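Local coordinates for protein Phthiocerol/phenolphthiocerol synthesis polyketide synthase type I PpsC (Mycobacterium tuberculosis, PDB 5NJI) that probably dehydrates beta-hydroxyacyl intermediates during assembly of phthiocerol-type lipids, its dehydratase domain here holding a C12:1-CoA thioester, at residues Ser96-Arg101 with Thr138-Thr143; Val209-Ser214 with Met223-Met228; Val263-Ala268 with Glu312-Val317; Ile276-Arg281 with Gln305-Val310. The protein carries 1 engineered substitution. All coordinates share one frame; numbering follows the deposited sequence.

Contact 1: residues Ser96-Arg101 with Thr138-Thr143; sequences SELDLR and THATAT. With 8Z2 (~{S}-[2-[3-[[(2~{R})-4-[[[(2~{R},3~{S},4~{R},5~{R})-5-(6-aminopurin-9-yl)-4-oxidanyl-3-phosphonooxy-oxolan-2-yl]methoxy-oxidanyl-phosphoryl]oxy-oxidanyl-phosphoryl]oxy-3,3-dimethyl-2-oxidanyl-butanoyl]amino]propanoylamino]ethyl] (~{E})-dodec-2-enethioate), chain B.
Arg-101 reaches back over Thr-138 and passes obliquely by Thr-141. Bends at chi2 and chi3 swing its guanidinium between Thr-138 CG2, over the centre of one face, and the adenine of the CoA ligand, whose C6 lies 3.4 Å above the opposite face, offset toward the rim. This is one of two modelled conformers, so the pose is tentative. Beside it, Thr-141 OG1 sits between its own backbone N and carbonyl carbon (chi1 57°), 3.5 Å from Asp-99 CB. One water joins OG1 to Asp-99 OD2, and a second joins OG1 to Arg-101 NH1. On the other face, Leu-98 CG, in the conformer given, lies 3.9 Å from Ala-142 CB, and Leu-100 CD2 packs 4.0 Å from Ala-140 CB. The strands are antiparallel, with a classic beta bulge where Ser-96 and Glu-97 both face Thr-143. Leu-100 O accepts from ligand NP2 at 3.0 Å. Strand 93-100 runs between 136-146 and 262-272, and Tyr-73 and Ala-77 of helix 70-84 cover the face bearing Leu-100, Ala-140 and Ala-142.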
# COMPACT_ATOMS: atom_id res chain seq x y z
N SER A 96 0.62 -6.60 -11.13
CA SER A 96 -0.58 -7.08 -11.80
C SER A 96 -1.65 -7.47 -10.79
O SER A 96 -2.83 -7.13 -10.96
CB SER A 96 -0.26 -8.27 -12.71
OG SER A 96 0.70 -7.92 -13.67
N GLU A 97 -1.25 -8.20 -9.74
CA GLU A 97 -2.17 -8.70 -8.74
C GLU A 97 -1.40 -8.89 -7.44
O GLU A 97 -0.27 -9.38 -7.45
CB GLU A 97 -2.79 -10.03 -9.18
CG GLU A 97 -3.78 -10.67 -8.24
CD GLU A 97 -4.16 -12.07 -8.69
OE1 GLU A 97 -3.75 -12.48 -9.80
OE2 GLU A 97 -4.86 -12.77 -7.93
N LEU A 98 -2.01 -8.47 -6.35
CA LEU A 98 -1.44 -8.74 -5.04
C LEU A 98 -2.57 -9.20 -4.13
O LEU A 98 -3.57 -8.51 -3.97
CB LEU A 98 -0.74 -7.52 -4.45
CG LEU A 98 0.07 -7.84 -3.20
CD1 LEU A 98 1.21 -6.86 -3.06
CD2 LEU A 98 -0.79 -7.81 -1.95
N ASP A 99 -2.39 -10.37 -3.57
CA ASP A 99 -3.37 -10.93 -2.72
C ASP A 99 -2.90 -10.83 -1.24
O ASP A 99 -1.91 -11.39 -0.96
CB ASP A 99 -3.64 -12.42 -3.06
CG ASP A 99 -4.25 -12.61 -4.49
OD1 ASP A 99 -5.19 -11.95 -4.80
OD2 ASP A 99 -3.86 -13.45 -5.27
N LEU A 100 -3.71 -10.26 -0.34
CA LEU A 100 -3.38 -10.11 1.08
C LEU A 100 -4.16 -11.25 1.78
O LEU A 100 -5.33 -11.14 1.98
CB LEU A 100 -3.80 -8.73 1.63
CG LEU A 100 -3.11 -7.59 0.87
CD1 LEU A 100 -3.60 -6.22 1.28
CD2 LEU A 100 -1.59 -7.71 1.05
N ARG A 101 -3.50 -12.37 1.99
CA ARG A 101 -4.16 -13.55 2.55
C ARG A 101 -4.35 -13.64 4.18
O ARG A 101 -5.23 -14.27 4.57
CB ARG A 101 -3.35 -14.74 2.00
CG ARG A 101 -2.83 -14.52 0.55
CD ARG A 101 -2.91 -15.67 -0.44
NE ARG A 101 -2.96 -16.95 0.28
CZ ARG A 101 -2.33 -18.08 -0.14
NH1 ARG A 101 -1.63 -18.01 -1.33
NH2 ARG A 101 -2.40 -19.25 0.65
N THR A 138 1.90 -17.95 5.06
CA THR A 138 1.85 -17.04 3.92
C THR A 138 0.94 -15.85 4.20
O THR A 138 -0.23 -16.03 4.55
CB THR A 138 1.37 -17.77 2.67
OG1 THR A 138 2.30 -18.82 2.33
CG2 THR A 138 1.26 -16.81 1.49
N HIS A 139 1.46 -14.64 4.03
CA HIS A 139 0.68 -13.43 4.27
C HIS A 139 0.22 -12.76 3.00
O HIS A 139 -0.85 -12.16 2.99
CB HIS A 139 1.49 -12.44 5.11
CG HIS A 139 1.75 -12.93 6.49
ND1 HIS A 139 0.80 -12.91 7.48
CD2 HIS A 139 2.84 -13.53 7.02
CE1 HIS A 139 1.29 -13.46 8.57
NE2 HIS A 139 2.53 -13.84 8.32
N ALA A 140 1.00 -12.84 1.93
CA ALA A 140 0.65 -12.17 0.69
C ALA A 140 1.35 -12.87 -0.45
O ALA A 140 2.41 -13.46 -0.27
CB ALA A 140 1.03 -10.68 0.73
N THR A 141 0.74 -12.78 -1.63
CA THR A 141 1.34 -13.20 -2.87
C THR A 141 1.16 -12.09 -3.88
O THR A 141 0.20 -11.32 -3.79
CB THR A 141 0.71 -14.48 -3.42
OG1 THR A 141 -0.70 -14.29 -3.58
CG2 THR A 141 0.94 -15.63 -2.49
N ALA A 142 2.10 -11.98 -4.83
CA ALA A 142 1.98 -10.93 -5.83
C ALA A 142 2.53 -11.41 -7.17
O ALA A 142 3.49 -12.17 -7.23
CB ALA A 142 2.71 -9.65 -5.44
N THR A 143 1.89 -10.97 -8.24
CA THR A 143 2.44 -11.10 -9.58
C THR A 143 2.95 -9.74 -10.01
O THR A 143 2.19 -8.76 -10.05
CB THR A 143 1.39 -11.63 -10.55
OG1 THR A 143 0.96 -12.92 -10.12
CG2 THR A 143 1.99 -11.75 -11.93
C2 8Z2 B . -5.06 -18.22 -2.98
C4 8Z2 B . -6.40 -18.37 -1.07
C5 8Z2 B . -5.86 -19.54 -0.80
C6 8Z2 B . -4.96 -20.07 -1.59
C8 8Z2 B . -7.27 -19.16 0.73
C10 8Z2 B . -12.51 2.51 4.16
C11 8Z2 B . -13.74 2.49 3.35
C12 8Z2 B . -14.89 2.01 4.16
N9 8Z2 B . -7.23 -18.11 -0.08
N7 8Z2 B . -6.38 -20.00 0.31
N3 8Z2 B . -6.01 -17.68 -2.16
N1 8Z2 B . -4.54 -19.45 -2.69
N6 8Z2 B . -4.53 -21.24 -1.19
C1' 8Z2 B . -7.83 -16.68 -0.49
C2' 8Z2 B . -8.86 -17.13 -1.45
O2' 8Z2 B . -8.58 -16.21 -2.49
C3' 8Z2 B . -10.22 -16.97 -0.59
O3' 8Z2 B . -11.25 -17.82 -1.19
C4' 8Z2 B . -10.02 -15.32 -0.43
O4' 8Z2 B . -8.60 -15.38 0.06
C5' 8Z2 B . -10.77 -14.40 0.52
O5' 8Z2 B . -10.61 -14.66 1.87
P1 8Z2 B . -10.92 -15.92 2.57
O11 8Z2 B . -9.61 -16.56 2.42
O12 8Z2 B . -11.85 -16.87 1.92
O6 8Z2 B . -11.34 -15.70 4.21
P2 8Z2 B . -10.28 -16.07 5.38
O21 8Z2 B . -9.07 -16.97 4.87
O22 8Z2 B . -10.56 -16.65 6.63
O7 8Z2 B . -9.86 -14.51 5.61
CPA 8Z2 B . -10.49 -13.32 5.13
CPB 8Z2 B . -9.61 -12.18 5.69
CP8 8Z2 B . -8.17 -12.44 5.20
CP7 8Z2 B . -10.06 -10.83 5.24
CP9 8Z2 B . -9.66 -12.24 7.22
OP3 8Z2 B . -8.24 -12.42 3.83
CP6 8Z2 B . -7.12 -11.42 5.70
OP2 8Z2 B . -6.93 -11.32 6.86
NP2 8Z2 B . -6.34 -10.85 4.79
CP5 8Z2 B . -5.25 -9.93 5.05
CP4 8Z2 B . -5.77 -8.50 4.97
CP3 8Z2 B . -4.58 -7.55 5.27
OP1 8Z2 B . -3.66 -7.94 5.90
NP1 8Z2 B . -4.66 -6.32 4.83
CP2 8Z2 B . -3.60 -5.37 5.01
CP1 8Z2 B . -3.57 -4.83 6.39
S 8Z2 B . -5.04 -3.81 6.73
P3 8Z2 B . -10.86 -19.54 -1.18
O31 8Z2 B . -10.22 -19.73 0.37
O32 8Z2 B . -9.77 -19.98 -1.96
O33 8Z2 B . -11.92 -20.54 -1.33
CA1 8Z2 B . -4.73 -2.54 5.92
CA2 8Z2 B . -5.74 -1.46 6.03
OA1 8Z2 B . -3.79 -2.31 5.23
CA3 8Z2 B . -5.52 -0.24 5.23
CA4 8Z2 B . -6.55 0.81 5.31
CA5 8Z2 B . -6.38 1.90 4.28
CA6 8Z2 B . -7.51 2.91 4.38
CA7 8Z2 B . -8.81 2.37 3.74
CA8 8Z2 B . -10.05 3.10 4.21
CA9 8Z2 B . -11.31 2.84 3.35
O HOH W 1 -1.23 -12.89 -6.09
O HOH W 2 -2.48 -16.16 -3.38

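Contact 2: residues Val209-Ser214 with Met223-Met228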
# COMPACT_ATOMS: atom_id res chain seq x y z
N VAL A 209 -2.75 15.82 0.25
CA VAL A 209 -1.96 14.88 1.04
C VAL A 209 -0.54 15.38 1.23
O VAL A 209 -0.01 16.16 0.44
CB VAL A 209 -1.97 13.46 0.44
CG1 VAL A 209 -3.40 12.93 0.39
CG2 VAL A 209 -1.29 13.39 -0.92
N ARG A 210 0.08 14.91 2.31
CA ARG A 210 1.46 15.24 2.61
C ARG A 210 2.03 14.05 3.37
O ARG A 210 1.30 13.30 4.01
CB ARG A 210 1.57 16.49 3.47
CG ARG A 210 1.23 16.24 4.91
CD ARG A 210 1.16 17.52 5.71
NE ARG A 210 2.47 18.13 5.88
CZ ARG A 210 3.33 17.78 6.84
NH1 ARG A 210 3.02 16.81 7.70
NH2 ARG A 210 4.50 18.39 6.93
N LEU A 211 3.34 13.88 3.26
CA LEU A 211 4.01 12.81 3.97
C LEU A 211 4.51 13.34 5.31
O LEU A 211 5.35 14.25 5.32
CB LEU A 211 5.16 12.29 3.15
CG LEU A 211 5.86 11.05 3.68
CD1 LEU A 211 4.88 9.85 3.70
CD2 LEU A 211 7.08 10.72 2.86
N PRO A 212 3.99 12.85 6.44
CA PRO A 212 4.48 13.37 7.73
C PRO A 212 5.96 13.12 7.90
O PRO A 212 6.53 12.16 7.37
CB PRO A 212 3.64 12.60 8.76
CG PRO A 212 2.40 12.22 8.04
CD PRO A 212 2.86 11.93 6.63
N ALA A 213 6.60 14.01 8.66
CA ALA A 213 8.05 13.93 8.84
C ALA A 213 8.47 12.59 9.43
O ALA A 213 9.52 12.06 9.05
CB ALA A 213 8.53 15.07 9.75
N SER A 214 7.67 12.04 10.35
CA SER A 214 8.04 10.79 11.00
C SER A 214 7.95 9.59 10.08
O SER A 214 8.32 8.49 10.49
CB SER A 214 7.16 10.55 12.23
OG SER A 214 5.78 10.46 11.90
N MET A 223 10.89 1.68 -3.36
CA MET A 223 10.46 1.83 -4.74
C MET A 223 9.12 2.64 -4.65
O MET A 223 8.91 3.61 -5.34
CB MET A 223 10.18 0.51 -5.49
CG MET A 223 11.36 -0.41 -5.70
SD MET A 223 12.46 0.34 -6.86
CE MET A 223 11.45 0.27 -8.30
N LEU A 224 8.37 2.32 -3.70
CA LEU A 224 7.01 2.85 -3.46
C LEU A 224 6.86 3.06 -1.95
O LEU A 224 7.18 2.21 -1.25
CB LEU A 224 5.94 1.78 -3.96
CG LEU A 224 4.41 1.93 -3.95
CD1 LEU A 224 3.98 3.17 -4.72
CD2 LEU A 224 3.64 0.70 -4.45
N HIS A 225 6.77 4.18 -1.50
CA HIS A 225 6.74 4.49 -0.07
C HIS A 225 5.38 3.96 0.51
O HIS A 225 4.41 4.48 0.19
CB HIS A 225 6.92 6.01 0.25
CG HIS A 225 7.30 6.29 1.68
ND1 HIS A 225 6.63 5.75 2.74
CD2 HIS A 225 8.31 7.02 2.23
CE1 HIS A 225 7.20 6.12 3.87
NE2 HIS A 225 8.22 6.90 3.58
N PRO A 226 5.40 2.94 1.36
CA PRO A 226 4.17 2.37 1.85
C PRO A 226 3.23 3.37 2.59
O PRO A 226 2.08 3.30 2.55
CB PRO A 226 4.64 1.27 2.83
CG PRO A 226 5.99 0.98 2.45
CD PRO A 226 6.57 2.17 1.80
N VAL A 227 3.84 4.28 3.33
CA VAL A 227 2.99 5.17 4.15
C VAL A 227 2.25 6.10 3.21
O VAL A 227 1.14 6.40 3.31
CB VAL A 227 3.79 6.04 5.19
CG1 VAL A 227 2.90 6.96 5.94
CG2 VAL A 227 4.63 5.13 6.06
N MET A 228 2.97 6.59 2.22
CA MET A 228 2.33 7.38 1.16
C MET A 228 1.05 6.74 0.21
O MET A 228 0.02 7.19 0.08
CB MET A 228 3.31 8.09 0.15
CG MET A 228 2.70 9.21 -0.63
SD MET A 228 2.64 10.64 0.50
CE MET A 228 2.46 12.04 -0.54
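Leu-211 fits its branched end between His-225 and Met-228. Its CG stands anti to the backbone N (chi1 -173°), which carries both methyls toward the start of helix 226-234. There CD1 lies over one face of the His-225 imidazole, while Leu-211 CD2 comes to 3.9 Å from His-225 CD2. The same CD1 also meets Val-227 CG1 at 4.2 Å and, in the conformer given for Met-228, its SD at 4.0 Å. The imidazole itself is held at the N-cap of the helix: ND1 accepts from Val-227 N at 3.2 Å, with the donor lying close to the ring plane and an N-H...N angle of 144°. The second ring nitrogen, NE2, is hydrogen-bonded to Ala-215 O, so both ring nitrogens are engaged and the rotation of the ring is fixed. Phe-222 adds an edge-to-face contact. Helix 226-234 is probably the central helix of the second hotdog of a double-hotdog dehydratase. Further along, the methionine chain bends at chi2 and runs obliquely across Leu-211 toward Val-209, at the end of strand 205-209, although the position of its terminal CE is doubtful. Ile-231 and Leu-299 also pack against Val-209.

Contact 3: residues Val263-Ala268 with Glu312-Val317; sequences VPVRFA and EVEMAV. With 8Z2 (~{S}-[2-[3-[[(2~{R})-4-[[[(2~{R},3~{S},4~{R},5~{R})-5-(6-aminopurin-9-yl)-4-oxidanyl-3-phosphonooxy-oxolan-2-yl]methoxy-oxidanyl-phosphoryl]oxy-oxidanyl-phosphoryl]oxy-3,3-dimethyl-2-oxidanyl-butanoyl]amino]propanoylamino]ethyl] (~{E})-dodec-2-enethioate), chain B.
Backbone hydrogen bonds form the ladder between Val-263-Ala-268 and Glu-312-Val-317, from the reciprocal pair of Val-263 with Ala-316 to that of Ala-268 with Glu-312. Between them the register slips: Glu-314 O takes Val-265 N at 2.8 Å, almost straight at 177°, and Arg-266 N only weakly at 3.3 Å. Apolar contacts fall on both faces. Phe-267 and Val-313 lie side by side, with Phe-267 CE1 3.6 Å from Val-313 CG2, while Val-265 CG1 lies 3.8 Å from Ala-316 CB. The charged groups gather on the face of Arg-266, Glu-312 and Glu-314. The extended Arg-266 chain runs alongside Glu-312, whose OE1 lies near the guanidinium plane but forms only a long salt bridge, 4.0 Å from NH1; a water accepting from NH1 and donating to OE1 fills the link. Glu-314 instead bridges to Arg-292 through OE2. With the ligand, Pro-264 O accepts from NP1 at 3.0 Å, and Val-265 CG1 touches CP7. The slip is a classic beta bulge, with Val-265 and Arg-266 both facing Glu-314, set in strands of a double-hotdog dehydratase beside the pantetheine arm of the bound acyl-CoA.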
# COMPACT_ATOMS: atom_id res chain seq x y z
N VAL A 263 -10.92 -3.77 5.34
CA VAL A 263 -9.50 -3.95 5.07
C VAL A 263 -9.26 -4.42 3.64
O VAL A 263 -10.05 -5.21 3.09
CB VAL A 263 -8.84 -4.91 6.08
CG1 VAL A 263 -9.06 -4.40 7.51
CG2 VAL A 263 -9.32 -6.35 5.93
N PRO A 264 -8.19 -3.95 3.02
CA PRO A 264 -7.84 -4.44 1.69
C PRO A 264 -7.46 -5.90 1.72
O PRO A 264 -6.75 -6.34 2.63
CB PRO A 264 -6.65 -3.56 1.28
CG PRO A 264 -6.72 -2.38 2.17
CD PRO A 264 -7.27 -2.89 3.45
N VAL A 265 -7.94 -6.63 0.72
CA VAL A 265 -7.58 -8.03 0.54
C VAL A 265 -6.95 -8.30 -0.81
O VAL A 265 -6.33 -9.36 -0.99
CB VAL A 265 -8.78 -8.96 0.75
CG1 VAL A 265 -9.25 -8.90 2.20
CG2 VAL A 265 -9.93 -8.61 -0.19
N ARG A 266 -7.08 -7.39 -1.78
CA ARG A 266 -6.49 -7.58 -3.09
C ARG A 266 -6.25 -6.23 -3.74
O ARG A 266 -7.08 -5.32 -3.64
CB ARG A 266 -7.41 -8.44 -3.95
CG ARG A 266 -6.86 -8.89 -5.28
CD ARG A 266 -7.74 -10.05 -5.82
NE ARG A 266 -7.23 -10.62 -7.06
CZ ARG A 266 -7.41 -10.08 -8.26
NH1 ARG A 266 -8.09 -8.95 -8.37
NH2 ARG A 266 -6.92 -10.66 -9.35
N PHE A 267 -5.12 -6.11 -4.41
CA PHE A 267 -4.85 -4.99 -5.30
C PHE A 267 -4.68 -5.56 -6.70
O PHE A 267 -4.16 -6.67 -6.86
CB PHE A 267 -3.58 -4.22 -4.94
CG PHE A 267 -3.57 -3.61 -3.56
CD1 PHE A 267 -4.27 -2.45 -3.27
CD2 PHE A 267 -2.80 -4.16 -2.56
CE1 PHE A 267 -4.24 -1.90 -2.00
CE2 PHE A 267 -2.76 -3.60 -1.29
CZ PHE A 267 -3.48 -2.47 -1.02
N ALA A 268 -5.15 -4.84 -7.70
CA ALA A 268 -4.85 -5.21 -9.07
C ALA A 268 -4.45 -3.96 -9.83
O ALA A 268 -5.07 -2.91 -9.68
CB ALA A 268 -6.03 -5.88 -9.74
N GLU A 312 -7.56 -1.36 -9.07
CA GLU A 312 -8.54 -1.98 -8.19
C GLU A 312 -7.95 -2.19 -6.81
O GLU A 312 -6.88 -2.81 -6.68
CB GLU A 312 -9.01 -3.35 -8.71
CG GLU A 312 -9.72 -3.30 -10.04
CD GLU A 312 -10.11 -4.68 -10.55
OE1 GLU A 312 -9.80 -5.68 -9.86
OE2 GLU A 312 -10.71 -4.77 -11.64
N VAL A 313 -8.67 -1.75 -5.80
CA VAL A 313 -8.40 -2.15 -4.43
C VAL A 313 -9.67 -2.80 -3.92
O VAL A 313 -10.72 -2.14 -3.81
CB VAL A 313 -7.93 -0.99 -3.54
CG1 VAL A 313 -8.84 0.18 -3.64
CG2 VAL A 313 -7.78 -1.45 -2.07
N GLU A 314 -9.60 -4.08 -3.64
CA GLU A 314 -10.74 -4.86 -3.19
C GLU A 314 -10.68 -4.99 -1.68
O GLU A 314 -9.64 -5.38 -1.14
CB GLU A 314 -10.73 -6.24 -3.84
CG GLU A 314 -11.81 -7.17 -3.40
CD GLU A 314 -11.74 -8.48 -4.17
OE1 GLU A 314 -11.07 -8.52 -5.23
OE2 GLU A 314 -12.37 -9.46 -3.73
N MET A 315 -11.76 -4.62 -0.99
CA MET A 315 -11.79 -4.61 0.46
C MET A 315 -12.88 -5.52 0.99
O MET A 315 -13.96 -5.64 0.41
CB MET A 315 -11.95 -3.18 0.96
CG MET A 315 -10.80 -2.34 0.44
SD MET A 315 -10.63 -0.76 1.19
CE MET A 315 -12.00 0.06 0.37
N ALA A 316 -12.56 -6.21 2.07
CA ALA A 316 -13.50 -7.02 2.81
C ALA A 316 -14.04 -6.23 3.99
O ALA A 316 -13.35 -5.36 4.55
CB ALA A 316 -12.84 -8.30 3.30
N VAL A 317 -15.28 -6.51 4.35
CA VAL A 317 -15.96 -5.77 5.41
C VAL A 317 -16.13 -6.72 6.58
O VAL A 317 -16.85 -7.72 6.48
CB VAL A 317 -17.31 -5.21 4.93
CG1 VAL A 317 -17.96 -4.38 6.03
CG2 VAL A 317 -17.12 -4.37 3.67
C2 8Z2 B . -5.06 -18.22 -2.98
C4 8Z2 B . -6.40 -18.37 -1.07
C5 8Z2 B . -5.86 -19.54 -0.80
C6 8Z2 B . -4.96 -20.07 -1.59
C8 8Z2 B . -7.27 -19.16 0.73
C10 8Z2 B . -12.51 2.51 4.16
C11 8Z2 B . -13.74 2.49 3.35
C12 8Z2 B . -14.89 2.01 4.16
N9 8Z2 B . -7.23 -18.11 -0.08
N7 8Z2 B . -6.38 -20.00 0.31
N3 8Z2 B . -6.01 -17.68 -2.16
N1 8Z2 B . -4.54 -19.45 -2.69
N6 8Z2 B . -4.53 -21.24 -1.19
C1' 8Z2 B . -7.83 -16.68 -0.49
C2' 8Z2 B . -8.86 -17.13 -1.45
O2' 8Z2 B . -8.58 -16.21 -2.49
C3' 8Z2 B . -10.22 -16.97 -0.59
O3' 8Z2 B . -11.25 -17.82 -1.19
C4' 8Z2 B . -10.02 -15.32 -0.43
O4' 8Z2 B . -8.60 -15.38 0.06
C5' 8Z2 B . -10.77 -14.40 0.52
O5' 8Z2 B . -10.61 -14.66 1.87
P1 8Z2 B . -10.92 -15.92 2.57
O11 8Z2 B . -9.61 -16.56 2.42
O12 8Z2 B . -11.85 -16.87 1.92
O6 8Z2 B . -11.34 -15.70 4.21
P2 8Z2 B . -10.28 -16.07 5.38
O21 8Z2 B . -9.07 -16.97 4.87
O22 8Z2 B . -10.56 -16.65 6.63
O7 8Z2 B . -9.86 -14.51 5.61
CPA 8Z2 B . -10.49 -13.32 5.13
CPB 8Z2 B . -9.61 -12.18 5.69
CP8 8Z2 B . -8.17 -12.44 5.20
CP7 8Z2 B . -10.06 -10.83 5.24
CP9 8Z2 B . -9.66 -12.24 7.22
OP3 8Z2 B . -8.24 -12.42 3.83
CP6 8Z2 B . -7.12 -11.42 5.70
OP2 8Z2 B . -6.93 -11.32 6.86
NP2 8Z2 B . -6.34 -10.85 4.79
CP5 8Z2 B . -5.25 -9.93 5.05
CP4 8Z2 B . -5.77 -8.50 4.97
CP3 8Z2 B . -4.58 -7.55 5.27
OP1 8Z2 B . -3.66 -7.94 5.90
NP1 8Z2 B . -4.66 -6.32 4.83
CP2 8Z2 B . -3.60 -5.37 5.01
CP1 8Z2 B . -3.57 -4.83 6.39
S 8Z2 B . -5.04 -3.81 6.73
P3 8Z2 B . -10.86 -19.54 -1.18
O31 8Z2 B . -10.22 -19.73 0.37
O32 8Z2 B . -9.77 -19.98 -1.96
O33 8Z2 B . -11.92 -20.54 -1.33
CA1 8Z2 B . -4.73 -2.54 5.92
CA2 8Z2 B . -5.74 -1.46 6.03
OA1 8Z2 B . -3.79 -2.31 5.23
CA3 8Z2 B . -5.52 -0.24 5.23
CA4 8Z2 B . -6.55 0.81 5.31
CA5 8Z2 B . -6.38 1.90 4.28
CA6 8Z2 B . -7.51 2.91 4.38
CA7 8Z2 B . -8.81 2.37 3.74
CA8 8Z2 B . -10.05 3.10 4.21
CA9 8Z2 B . -11.31 2.84 3.35
O HOH W 3 -8.78 -8.15 -10.74

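Contact 4: residues Ile276-Arg281 with Gln305-Val310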
# COMPACT_ATOMS: atom_id res chain seq x y z
N ILE A 276 6.49 8.59 -5.34
CA ILE A 276 5.17 8.96 -4.85
C ILE A 276 5.23 9.87 -3.63
O ILE A 276 4.21 10.48 -3.29
CB ILE A 276 4.30 7.71 -4.60
CG1 ILE A 276 4.80 6.85 -3.46
CG2 ILE A 276 4.22 6.84 -5.86
CD1 ILE A 276 3.71 5.91 -2.91
N THR A 277 6.40 10.05 -3.01
CA THR A 277 6.47 11.01 -1.91
C THR A 277 6.32 12.44 -2.40
O THR A 277 6.15 13.33 -1.56
CB THR A 277 7.78 10.92 -1.11
OG1 THR A 277 8.90 11.26 -1.93
CG2 THR A 277 7.97 9.53 -0.52
N ARG A 278 6.37 12.68 -3.72
CA ARG A 278 6.04 13.98 -4.28
C ARG A 278 4.55 14.18 -4.46
O ARG A 278 4.13 15.22 -4.99
CB ARG A 278 6.75 14.16 -5.63
CG ARG A 278 8.28 14.18 -5.54
CD ARG A 278 8.95 14.67 -6.84
NE ARG A 278 8.84 13.73 -7.96
CZ ARG A 278 7.97 13.84 -8.97
NH1 ARG A 278 7.11 14.85 -9.03
NH2 ARG A 278 7.96 12.93 -9.94
N GLY A 279 3.72 13.21 -4.09
CA GLY A 279 2.30 13.34 -4.30
C GLY A 279 1.69 14.36 -3.37
O GLY A 279 2.00 14.41 -2.18
N VAL A 280 0.78 15.17 -3.92
CA VAL A 280 0.07 16.19 -3.15
C VAL A 280 -1.44 16.08 -3.27
O VAL A 280 -2.16 16.68 -2.45
CB VAL A 280 0.53 17.61 -3.55
CG1 VAL A 280 2.00 17.78 -3.28
CG2 VAL A 280 0.24 17.90 -4.99
N ARG A 281 -1.97 15.35 -4.25
CA ARG A 281 -3.41 15.22 -4.43
C ARG A 281 -3.74 13.76 -4.68
O ARG A 281 -3.08 13.10 -5.50
CB ARG A 281 -3.92 16.05 -5.61
CG ARG A 281 -3.66 17.56 -5.52
CD ARG A 281 -4.49 18.25 -4.45
NE ARG A 281 -5.92 18.04 -4.63
CZ ARG A 281 -6.85 18.45 -3.78
NH1 ARG A 281 -6.51 19.09 -2.67
NH2 ARG A 281 -8.13 18.21 -4.03
N GLN A 305 0.92 15.46 -12.50
CA GLN A 305 1.44 14.23 -13.09
C GLN A 305 1.05 13.03 -12.23
O GLN A 305 1.30 13.04 -11.02
CB GLN A 305 2.95 14.29 -13.23
CG GLN A 305 3.46 15.49 -14.01
CD GLN A 305 2.86 15.57 -15.40
OE1 GLN A 305 3.12 14.72 -16.26
NE2 GLN A 305 2.02 16.57 -15.62
N PRO A 306 0.43 12.00 -12.80
CA PRO A 306 0.13 10.80 -12.01
C PRO A 306 1.41 10.11 -11.57
O PRO A 306 2.32 9.87 -12.37
CB PRO A 306 -0.68 9.93 -12.97
CG PRO A 306 -1.20 10.87 -14.00
CD PRO A 306 -0.18 11.94 -14.14
N LEU A 307 1.49 9.82 -10.28
CA LEU A 307 2.62 9.12 -9.70
C LEU A 307 2.27 7.70 -9.34
O LEU A 307 3.12 6.81 -9.44
CB LEU A 307 3.09 9.84 -8.43
CG LEU A 307 3.46 11.31 -8.58
CD1 LEU A 307 3.73 11.93 -7.21
CD2 LEU A 307 4.68 11.44 -9.48
N LEU A 308 1.05 7.49 -8.85
CA LEU A 308 0.56 6.19 -8.43
C LEU A 308 -0.86 6.04 -8.96
O LEU A 308 -1.70 6.92 -8.74
CB LEU A 308 0.55 6.05 -6.90
CG LEU A 308 -0.05 4.77 -6.35
CD1 LEU A 308 0.87 3.62 -6.62
CD2 LEU A 308 -0.30 4.92 -4.86
N VAL A 309 -1.14 4.94 -9.65
CA VAL A 309 -2.50 4.62 -10.04
C VAL A 309 -2.77 3.21 -9.56
O VAL A 309 -2.05 2.29 -9.95
CB VAL A 309 -2.71 4.71 -11.57
CG1 VAL A 309 -4.11 4.23 -11.96
CG2 VAL A 309 -2.47 6.12 -12.05
N VAL A 310 -3.79 3.04 -8.72
CA VAL A 310 -4.26 1.71 -8.32
C VAL A 310 -5.58 1.45 -9.02
O VAL A 310 -6.60 2.08 -8.71
CB VAL A 310 -4.43 1.61 -6.80
CG1 VAL A 310 -4.85 0.20 -6.41
CG2 VAL A 310 -3.15 1.99 -6.11
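Ile-276 lays its CG2 branch over the backbone between Leu-307 and Leu-308, 3.7 Å from Leu-307 O and 3.9 Å from Leu-308 CB. Leu-307 answers with a fork. Its CG, anti to the carbonyl carbon (chi1 -56°), points the branch at the 276-279 turn, where CD1 reaches Gly-279 N at 3.4 Å and CD2 approaches Arg-278 NH2 at 3.6 Å. The Arg-278 and Leu-307 side chains cross at about a right angle. Arg-278 bends at chi3, and its NH1 makes a salt bridge to Asp-301, so the guanidinium has its charged partner elsewhere while NH2 lies by the leucine methyl. The turn holding these groups is a short 3-10 segment, closed by Gly-279 N to Ile-276 O at 2.9 Å. Leu-307 and Leu-308 both face Leu-299, a classic beta bulge at the start of strand 306-317. Since no hydrogen bond joins the two segments, their cohesion rests on van der Waals contact, methyl groups against both aliphatic and polar atoms, while Asp-301 meets the Arg-278 charge and Ile-276 O takes Gly-279 N.

How the contacts relate
Following the chain from the N terminus, contact 1 closes first, pairing strand 93-100 with 136-146 and closing a loop that contains strands 110-118 and 122-130. Contact 2 then closes a short loop that leads from strand 205-209 into helix 226-234. Contact 3 closes the longest of the four loops, and contact 4 is nested inside it, both using strand 306-317. Contacts 1 and 3 are neighbours: Leu-100 N and Leu-98 N lie 2.8 Å from Val-265 O and Phe-267 O, respectively, and both contacts touch the acyl-CoA. Contacts 2 and 4 meet on the opposite side of the chain's centre from contact 1, where Val-209 N lies 2.9 Å from Val-280 O.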